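Local coordinates for putative uncharacterized protein (Streptococcus suis, PDB 4XZ7), which is a transglutaminase, probably secreted, that acts as an antiphagocytic virulence factor, this chain being the part that carries the transglutaminase-like domain, at residues 90-94 against 95-99; 209-212 against 213-217; 228-232 against 233-237. All blocks are in the same frame, centred on the assembly; numbering follows the deposited sequence.

Contact 1: 90-94 against 95-99; sequences VIAHN and EEDYH
Asp-97 N gives its hydrogen to Asn-94 OD1 at 2.9 Å, the shortest polar bond between 90-94 and 95-99. The N-H points well at the oxygen. The donor lies somewhat out of the amide plane. CG of Asn-94 sits between its own backbone N and carbonyl carbon (chi1 52°), and this turns OD1 back over the start of the helix. CB of Asp-97 comes up beside the same oxygen, and the amide and carboxylate planes are steeply inclined to each other. The backbone of Asn-94 continues the turn: its O accepts from Tyr-98 N at 3.1 Å.

Asp-97 answers in the other direction. Its CG stands opposite its backbone N (chi1 -178°), and this directs the carboxylate back toward His-93 N. OD2 of Asp-97 accepts from His-93 N at 3.1 Å, with an almost straight N-H (167°), through the lone pair that faces away from OD1. Asn-94 is the N-cap of helix 95-101, by the bond from Asp-97 N to its OD1. A side chain of the first turn, that of Asp-97, in turn binds the N-H of the residue before the cap.

OD2 of Asp-97 also lies over one face of the His-93 ring, near its rim, 3.8 Å from CD2. A positive charge on this histidine, if present, would probably strengthen the approach. On the buried side, Ala-92 CB packs against Tyr-98 CB at 3.8 Å. The tyrosine ring then runs on to Ile-122 and Phe-126, and its OH is hydrogen-bonded to His-161. Just before the turn, strand 90-91 pairs in parallel with strand 121-124, and Ala-92 shares a backbone hydrogen bond with His-123.

Contact 2: 209-212 against 213-217; sequences KQSS and ERDKV
Two kinds of contact join 209-212 to 213-217: polar bonds at Ser-212 and packing by Gln-210 and Lys-216. One of the polar bonds is of the backbone: Lys-216 N donates to Ser-212 O at 3.2 Å. Ser-212 is the N-cap of helix 213-227. Its OG lies between the backbone N and the carbonyl carbon (chi1 58°), which brings it over the first turn. There OG of Ser-212 accepts a weak bond from Asp-215 N at 3.4 Å. Ser-212 OG in turn gives a weak bond to Asp-215 OD2 at 3.2 Å.

Gln-210 and Lys-216 pack next to each other beside the cap. Gln-210 CB meets Asp-215 CB at 3.6 Å, and Gln-210 CG lies 3.5 Å from the carbonyl oxygen of Asp-215. The Gln-210 chain bends at chi2 (-60°), which folds its amide back beside Asp-215, with the amide plane almost perpendicular to the carboxylate (89°). The amide nitrogen bonds to the backbone O of Glu-206, just after helix 188-205. Lys-216 runs extended past the cap carbonyl, with its CG 3.1 Å from Ser-212 O.

Two residues of the first turn reach other parts of the chain. Glu-213 accepts from Asp-303 N. Arg-214 hydrogen-bonds Phe-331 O and forms a salt bridge with Glu-336.

With both side-chain bonds of Ser-212 weak, the backbone bond to Ser-212 O probably contributes more to the first turn than the hydroxyl does. The carboxylate of Asp-215 near the helix start would probably interact favourably with the helix dipole.

Contact 3: 228-232 against 233-237; sequences TTYDW and EAANK
The ring of Tyr-230 meets the helix at Ala-235: its CE2 touches Ala-235 CB at 3.9 Å, obliquely. The neighbouring ring atom, CD2 of Tyr-230, lies 3.6 Å above one face of the Trp-232 ring, offset toward its rim. The rings stand beside an N-capped helix start, where strand 229-230 of the transglutaminase-like domain passes into helix 232-239. Asp-231 is the cap and the centre of an inverse gamma turn, closed by a weak bond from Trp-232 N to Tyr-230 O.

CG of Asp-231 lies opposite the backbone N (chi1 -167°), which swings the carboxylate beside the first helical turn. Ala-234 N donates to Asp-231 OD1 at 3.2 Å along a very straight N-H (172°). It meets the oxygen from above the carboxylate plane, 71° out of it. A water donates to OD1 and accepts from Glu-233 N, bridging a second N-H of the turn to the cap. OD2 of Asp-231 rests against Ala-234 CB at 3.3 Å and has a weak, long ion pair with Arg-259. The backbone adds Ala-235 N to Asp-231 O at 3.0 Å and Asn-236 N to Trp-232 O at 2.9 Å.

Tyr-230 is buried against Cys-264, Thr-312 and Ile-315. The helix meets the second subunit: Lys-237 makes a cation-pi contact with Tyr-242 of that subunit, which also packs on Glu-233 and Ala-234. Lys-237 folds back along its own helix, and Glu-233 O receives both its backbone N and its NZ, the latter at 2.9 Å.

In the fold
The three contacts come in series along the chain, each at the N-terminal start of a helix. Contact 1 lies in the N-terminal part, at the edge of the mixed sheet that contains strands 90-91 and 121-124. Contacts 2 and 3 lie on the other side of the chain's centre, within the transglutaminase-like domain. The centres of contacts 1 and 2 are about 74 Å apart, and those of contacts 1 and 3 about 53 Å. Helix 213-227 leads from contact 2 to strand 229-230 of contact 3; the centres of contacts 2 and 3 are about 29 Å apart. Of the three, contact 3 alone touches the second subunit, consistent with a homodimer that joins through this domain.

Contact 1: 90-94 against 95-99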
loop_
_atom_site.group_PDB
_atom_site.type_symbol
_atom_site.label_atom_id
_atom_site.label_comp_id
_atom_site.label_asym_id
_atom_site.label_seq_id
_atom_site.Cartn_x
_atom_site.Cartn_y
_atom_site.Cartn_z
ATOM N N VAL B 90 22.679 -8.956 13.550
ATOM C CA VAL B 90 23.519 -9.636 14.521
ATOM C C VAL B 90 24.970 -9.794 14.044
ATOM O O VAL B 90 25.273 -9.872 12.846
ATOM C CB VAL B 90 22.937 -11.019 14.915
ATOM C CG1 VAL B 90 21.406 -11.033 14.754
ATOM C CG2 VAL B 90 23.593 -12.135 14.151
ATOM N N ILE B 91 25.876 -9.789 15.011
ATOM C CA ILE B 91 27.276 -10.030 14.729
ATOM C C ILE B 91 27.682 -11.404 15.254
ATOM O O ILE B 91 27.594 -11.653 16.446
ATOM C CB ILE B 91 28.159 -8.966 15.365
ATOM C CG1 ILE B 91 27.871 -7.602 14.725
ATOM C CG2 ILE B 91 29.640 -9.381 15.247
ATOM C CD1 ILE B 91 28.742 -6.496 15.235
ATOM N N ALA B 92 28.111 -12.292 14.361
ATOM C CA ALA B 92 28.536 -13.624 14.778
ATOM C C ALA B 92 29.867 -13.542 15.497
ATOM O O ALA B 92 30.815 -12.933 15.003
ATOM C CB ALA B 92 28.638 -14.563 13.587
ATOM N N HIS B 93 29.937 -14.178 16.660
ATOM C CA HIS B 93 31.112 -14.087 17.511
ATOM C C HIS B 93 32.235 -14.950 16.976
ATOM O O HIS B 93 33.385 -14.524 16.943
ATOM C CB HIS B 93 30.749 -14.486 18.938
ATOM C CG HIS B 93 29.611 -13.696 19.502
ATOM N ND1 HIS B 93 29.382 -12.380 19.159
ATOM C CD2 HIS B 93 28.627 -14.035 20.368
ATOM C CE1 HIS B 93 28.312 -11.940 19.797
ATOM N NE2 HIS B 93 27.835 -12.925 20.539
ATOM N N ASN B 94 31.883 -16.161 16.551
ATOM C CA ASN B 94 32.822 -17.093 15.944
ATOM C C ASN B 94 32.109 -17.925 14.877
ATOM O O ASN B 94 30.918 -17.736 14.633
ATOM C CB ASN B 94 33.466 -18.005 17.013
ATOM C CG ASN B 94 32.446 -18.694 17.898
ATOM O OD1 ASN B 94 31.268 -18.820 17.552
ATOM N ND2 ASN B 94 32.903 -19.153 19.063
ATOM N N GLU B 95 32.837 -18.834 14.239
ATOM C CA GLU B 95 32.261 -19.666 13.184
ATOM C C GLU B 95 31.084 -20.503 13.688
ATOM O O GLU B 95 30.048 -20.588 13.038
ATOM C CB GLU B 95 33.326 -20.585 12.593
ATOM C CG GLU B 95 34.425 -19.865 11.810
ATOM C CD GLU B 95 35.481 -19.223 12.699
ATOM O OE1 GLU B 95 35.306 -19.198 13.944
ATOM O OE2 GLU B 95 36.492 -18.747 12.145
ATOM N N GLU B 96 31.257 -21.125 14.846
ATOM C CA GLU B 96 30.240 -22.006 15.390
ATOM C C GLU B 96 28.924 -21.262 15.556
ATOM O O GLU B 96 27.864 -21.769 15.189
ATOM C CB GLU B 96 30.689 -22.592 16.731
ATOM C CG GLU B 96 29.531 -23.127 17.560
ATOM C CD GLU B 96 29.939 -23.565 18.962
ATOM O OE1 GLU B 96 31.154 -23.594 19.265
ATOM O OE2 GLU B 96 29.034 -23.883 19.763
ATOM N N ASP B 97 29.011 -20.054 16.108
ATOM C CA ASP B 97 27.856 -19.184 16.287
ATOM C C ASP B 97 27.202 -18.873 14.937
ATOM O O ASP B 97 25.974 -18.927 14.789
ATOM C CB ASP B 97 28.287 -17.893 16.994
ATOM C CG ASP B 97 27.128 -16.950 17.275
ATOM O OD1 ASP B 97 26.013 -17.431 17.585
ATOM O OD2 ASP B 97 27.339 -15.716 17.197
ATOM N N TYR B 98 28.025 -18.548 13.948
ATOM C CA TYR B 98 27.503 -18.200 12.634
ATOM C C TYR B 98 26.716 -19.369 12.063
ATOM O O TYR B 98 25.613 -19.195 11.537
ATOM C CB TYR B 98 28.635 -17.807 11.684
ATOM C CG TYR B 98 28.210 -17.724 10.236
ATOM C CD1 TYR B 98 27.504 -16.631 9.762
ATOM C CD2 TYR B 98 28.531 -18.738 9.338
ATOM C CE1 TYR B 98 27.123 -16.551 8.430
ATOM C CE2 TYR B 98 28.152 -18.673 8.019
ATOM C CZ TYR B 98 27.447 -17.580 7.569
ATOM O OH TYR B 98 27.066 -17.519 6.251
ATOM N N HIS B 99 27.267 -20.570 12.202
ATOM C CA HIS B 99 26.622 -21.726 11.595
ATOM C C HIS B 99 25.369 -22.115 12.371
ATOM O O HIS B 99 24.380 -22.544 11.779
ATOM C CB HIS B 99 27.614 -22.882 11.463
ATOM C CG HIS B 99 28.689 -22.610 10.454
ATOM N ND1 HIS B 99 29.974 -22.252 10.808
ATOM C CD2 HIS B 99 28.654 -22.585 9.100
ATOM C CE1 HIS B 99 30.689 -22.047 9.716
ATOM N NE2 HIS B 99 29.912 -22.241 8.666
#

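Contact 2: 209-212 against 213-217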
loop_
_atom_site.group_PDB
_atom_site.type_symbol
_atom_site.label_atom_id
_atom_site.label_comp_id
_atom_site.label_asym_id
_atom_site.label_seq_id
_atom_site.Cartn_x
_atom_site.Cartn_y
_atom_site.Cartn_z
ATOM N N LYS B 209 -6.374 41.061 -7.771
ATOM C CA LYS B 209 -6.173 42.281 -8.555
ATOM C C LYS B 209 -7.274 42.495 -9.593
ATOM O O LYS B 209 -7.347 43.551 -10.214
ATOM C CB LYS B 209 -4.818 42.249 -9.268
ATOM C CG LYS B 209 -3.607 42.214 -8.363
ATOM C CD LYS B 209 -2.334 42.375 -9.196
ATOM C CE LYS B 209 -1.072 42.093 -8.389
ATOM N NZ LYS B 209 0.155 42.224 -9.238
ATOM N N GLN B 210 -8.121 41.490 -9.785
ATOM C CA GLN B 210 -9.207 41.583 -10.758
ATOM C C GLN B 210 -10.418 42.333 -10.189
ATOM O O GLN B 210 -10.728 42.213 -9.002
ATOM C CB GLN B 210 -9.622 40.187 -11.213
ATOM C CG GLN B 210 -8.448 39.282 -11.546
ATOM C CD GLN B 210 -7.576 39.838 -12.656
ATOM O OE1 GLN B 210 -8.076 40.264 -13.704
ATOM N NE2 GLN B 210 -6.261 39.840 -12.433
ATOM N N SER B 211 -11.110 43.093 -11.032
ATOM C CA SER B 211 -12.234 43.885 -10.542
ATOM C C SER B 211 -13.384 42.981 -10.119
ATOM O O SER B 211 -13.695 42.863 -8.925
ATOM C CB SER B 211 -12.706 44.892 -11.599
ATOM O OG SER B 211 -13.175 44.253 -12.773
ATOM N N SER B 212 -13.991 42.327 -11.104
ATOM C CA SER B 212 -15.176 41.512 -10.885
ATOM C C SER B 212 -14.833 40.134 -10.319
ATOM O O SER B 212 -13.685 39.689 -10.377
ATOM C CB SER B 212 -15.953 41.364 -12.195
ATOM O OG SER B 212 -15.134 40.793 -13.204
ATOM N N GLU B 213 -15.845 39.472 -9.768
ATOM C CA GLU B 213 -15.707 38.113 -9.278
ATOM C C GLU B 213 -15.374 37.168 -10.435
ATOM O O GLU B 213 -14.514 36.279 -10.317
ATOM C CB GLU B 213 -16.994 37.679 -8.574
ATOM C CG GLU B 213 -17.330 38.500 -7.339
ATOM C CD GLU B 213 -18.697 38.161 -6.773
ATOM O OE1 GLU B 213 -19.615 37.843 -7.563
ATOM O OE2 GLU B 213 -18.851 38.212 -5.536
ATOM N N ARG B 214 -16.055 37.385 -11.557
ATOM C CA ARG B 214 -15.847 36.576 -12.750
ATOM C C ARG B 214 -14.380 36.561 -13.172
ATOM O O ARG B 214 -13.830 35.513 -13.521
ATOM C CB ARG B 214 -16.715 37.091 -13.894
ATOM C CG ARG B 214 -16.847 36.122 -15.051
ATOM C CD ARG B 214 -17.931 36.597 -16.001
ATOM N NE ARG B 214 -18.014 35.749 -17.185
ATOM C CZ ARG B 214 -17.622 36.116 -18.406
ATOM N NH1 ARG B 214 -17.128 37.336 -18.621
ATOM N NH2 ARG B 214 -17.736 35.261 -19.419
ATOM N N ASP B 215 -13.741 37.724 -13.127
ATOM C CA ASP B 215 -12.353 37.804 -13.554
ATOM C C ASP B 215 -11.424 37.186 -12.517
ATOM O O ASP B 215 -10.341 36.711 -12.861
ATOM C CB ASP B 215 -11.959 39.247 -13.846
ATOM C CG ASP B 215 -12.466 39.722 -15.207
ATOM O OD1 ASP B 215 -12.594 38.877 -16.118
ATOM O OD2 ASP B 215 -12.737 40.931 -15.366
ATOM N N LYS B 216 -11.848 37.181 -11.258
ATOM C CA LYS B 216 -11.091 36.481 -10.219
ATOM C C LYS B 216 -11.049 35.004 -10.554
ATOM O O LYS B 216 -9.965 34.403 -10.618
ATOM C CB LYS B 216 -11.704 36.708 -8.836
ATOM C CG LYS B 216 -11.823 38.189 -8.457
ATOM C CD LYS B 216 -12.153 38.388 -6.978
ATOM C CE LYS B 216 -12.580 39.822 -6.696
ATOM N NZ LYS B 216 -12.963 39.991 -5.263
ATOM N N VAL B 217 -12.231 34.429 -10.794
ATOM C CA VAL B 217 -12.332 33.020 -11.199
ATOM C C VAL B 217 -11.454 32.724 -12.416
ATOM O O VAL B 217 -10.619 31.801 -12.395
ATOM C CB VAL B 217 -13.788 32.617 -11.533
ATOM C CG1 VAL B 217 -13.825 31.208 -12.093
ATOM C CG2 VAL B 217 -14.674 32.705 -10.304
#

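Contact 3: 228-232 against 233-237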
loop_
_atom_site.group_PDB
_atom_site.type_symbol
_atom_site.label_atom_id
_atom_site.label_comp_id
_atom_site.label_asym_id
_atom_site.label_seq_id
_atom_site.Cartn_x
_atom_site.Cartn_y
_atom_site.Cartn_z
ATOM N N THR B 228 0.162 23.537 -13.501
ATOM C CA THR B 228 -0.051 22.200 -12.993
ATOM C C THR B 228 -0.120 21.215 -14.147
ATOM O O THR B 228 -0.847 21.438 -15.090
ATOM C CB THR B 228 -1.333 22.134 -12.196
ATOM O OG1 THR B 228 -1.360 23.232 -11.278
ATOM C CG2 THR B 228 -1.430 20.809 -11.456
ATOM N N THR B 229 0.633 20.125 -14.073
ATOM C CA THR B 229 0.562 19.099 -15.111
ATOM C C THR B 229 -0.733 18.284 -14.995
ATOM O O THR B 229 -1.081 17.828 -13.909
ATOM C CB THR B 229 1.777 18.153 -15.028
ATOM O OG1 THR B 229 2.959 18.882 -15.384
ATOM C CG2 THR B 229 1.615 16.971 -15.950
ATOM N N TYR B 230 -1.464 18.135 -16.096
ATOM C CA TYR B 230 -2.553 17.159 -16.131
ATOM C C TYR B 230 -1.987 15.735 -16.291
ATOM O O TYR B 230 -1.185 15.465 -17.188
ATOM C CB TYR B 230 -3.553 17.450 -17.265
ATOM C CG TYR B 230 -4.876 16.751 -16.997
ATOM C CD1 TYR B 230 -5.763 17.272 -16.067
ATOM C CD2 TYR B 230 -5.202 15.545 -17.614
ATOM C CE1 TYR B 230 -6.950 16.642 -15.767
ATOM C CE2 TYR B 230 -6.405 14.889 -17.316
ATOM C CZ TYR B 230 -7.273 15.456 -16.387
ATOM O OH TYR B 230 -8.472 14.862 -16.059
ATOM N N ASP B 231 -2.417 14.818 -15.442
ATOM C CA ASP B 231 -1.824 13.488 -15.448
ATOM C C ASP B 231 -2.473 12.622 -16.511
ATOM O O ASP B 231 -3.356 11.818 -16.207
ATOM C CB ASP B 231 -1.947 12.821 -14.076
ATOM C CG ASP B 231 -1.078 11.569 -13.960
ATOM O OD1 ASP B 231 -0.630 11.055 -15.000
ATOM O OD2 ASP B 231 -0.842 11.094 -12.832
ATOM N N TRP B 232 -2.026 12.785 -17.757
ATOM C CA TRP B 232 -2.579 12.041 -18.876
ATOM C C TRP B 232 -2.601 10.505 -18.661
ATOM O O TRP B 232 -3.610 9.849 -18.947
ATOM C CB TRP B 232 -1.807 12.410 -20.162
ATOM C CG TRP B 232 -1.899 13.879 -20.426
ATOM C CD1 TRP B 232 -0.892 14.805 -20.333
ATOM C CD2 TRP B 232 -3.079 14.606 -20.764
ATOM N NE1 TRP B 232 -1.369 16.062 -20.627
ATOM C CE2 TRP B 232 -2.713 15.966 -20.894
ATOM C CE3 TRP B 232 -4.412 14.240 -20.998
ATOM C CZ2 TRP B 232 -3.629 16.952 -21.224
ATOM C CZ3 TRP B 232 -5.325 15.225 -21.336
ATOM C CH2 TRP B 232 -4.932 16.561 -21.445
ATOM N N GLU B 233 -1.511 9.942 -18.144
ATOM C CA GLU B 233 -1.411 8.492 -17.907
ATOM C C GLU B 233 -2.459 7.968 -16.928
ATOM O O GLU B 233 -3.152 6.975 -17.186
ATOM C CB GLU B 233 -0.027 8.148 -17.369
ATOM C CG GLU B 233 1.092 8.363 -18.346
ATOM C CD GLU B 233 1.539 7.065 -18.970
ATOM O OE1 GLU B 233 1.296 6.876 -20.184
ATOM O OE2 GLU B 233 2.122 6.232 -18.240
ATOM N N ALA B 234 -2.573 8.637 -15.792
ATOM C CA ALA B 234 -3.538 8.218 -14.786
ATOM C C ALA B 234 -4.967 8.381 -15.299
ATOM O O ALA B 234 -5.818 7.552 -15.004
ATOM C CB ALA B 234 -3.337 8.993 -13.505
ATOM N N ALA B 235 -5.239 9.443 -16.063
ATOM C CA ALA B 235 -6.594 9.654 -16.577
ATOM C C ALA B 235 -6.937 8.533 -17.568
ATOM O O ALA B 235 -8.054 7.999 -17.587
ATOM C CB ALA B 235 -6.723 11.018 -17.246
ATOM N N ASN B 236 -5.946 8.198 -18.383
ATOM C CA ASN B 236 -6.023 7.096 -19.324
ATOM C C ASN B 236 -6.411 5.792 -18.621
ATOM O O ASN B 236 -7.392 5.142 -18.986
ATOM C CB ASN B 236 -4.681 6.946 -20.038
ATOM C CG ASN B 236 -4.837 6.706 -21.516
ATOM O OD1 ASN B 236 -4.661 7.622 -22.328
ATOM N ND2 ASN B 236 -5.172 5.468 -21.883
ATOM N N LYS B 237 -5.655 5.422 -17.596
ATOM C CA LYS B 237 -5.968 4.196 -16.863
ATOM C C LYS B 237 -7.308 4.280 -16.130
ATOM O O LYS B 237 -7.989 3.274 -15.942
ATOM C CB LYS B 237 -4.849 3.861 -15.874
ATOM C CG LYS B 237 -3.454 3.826 -16.501
ATOM C CD LYS B 237 -3.405 3.155 -17.881
ATOM C CE LYS B 237 -2.085 3.474 -18.624
ATOM N NZ LYS B 237 -1.858 4.951 -18.802
HETATM O O HOH W 1 0.968 11.644 -17.708
#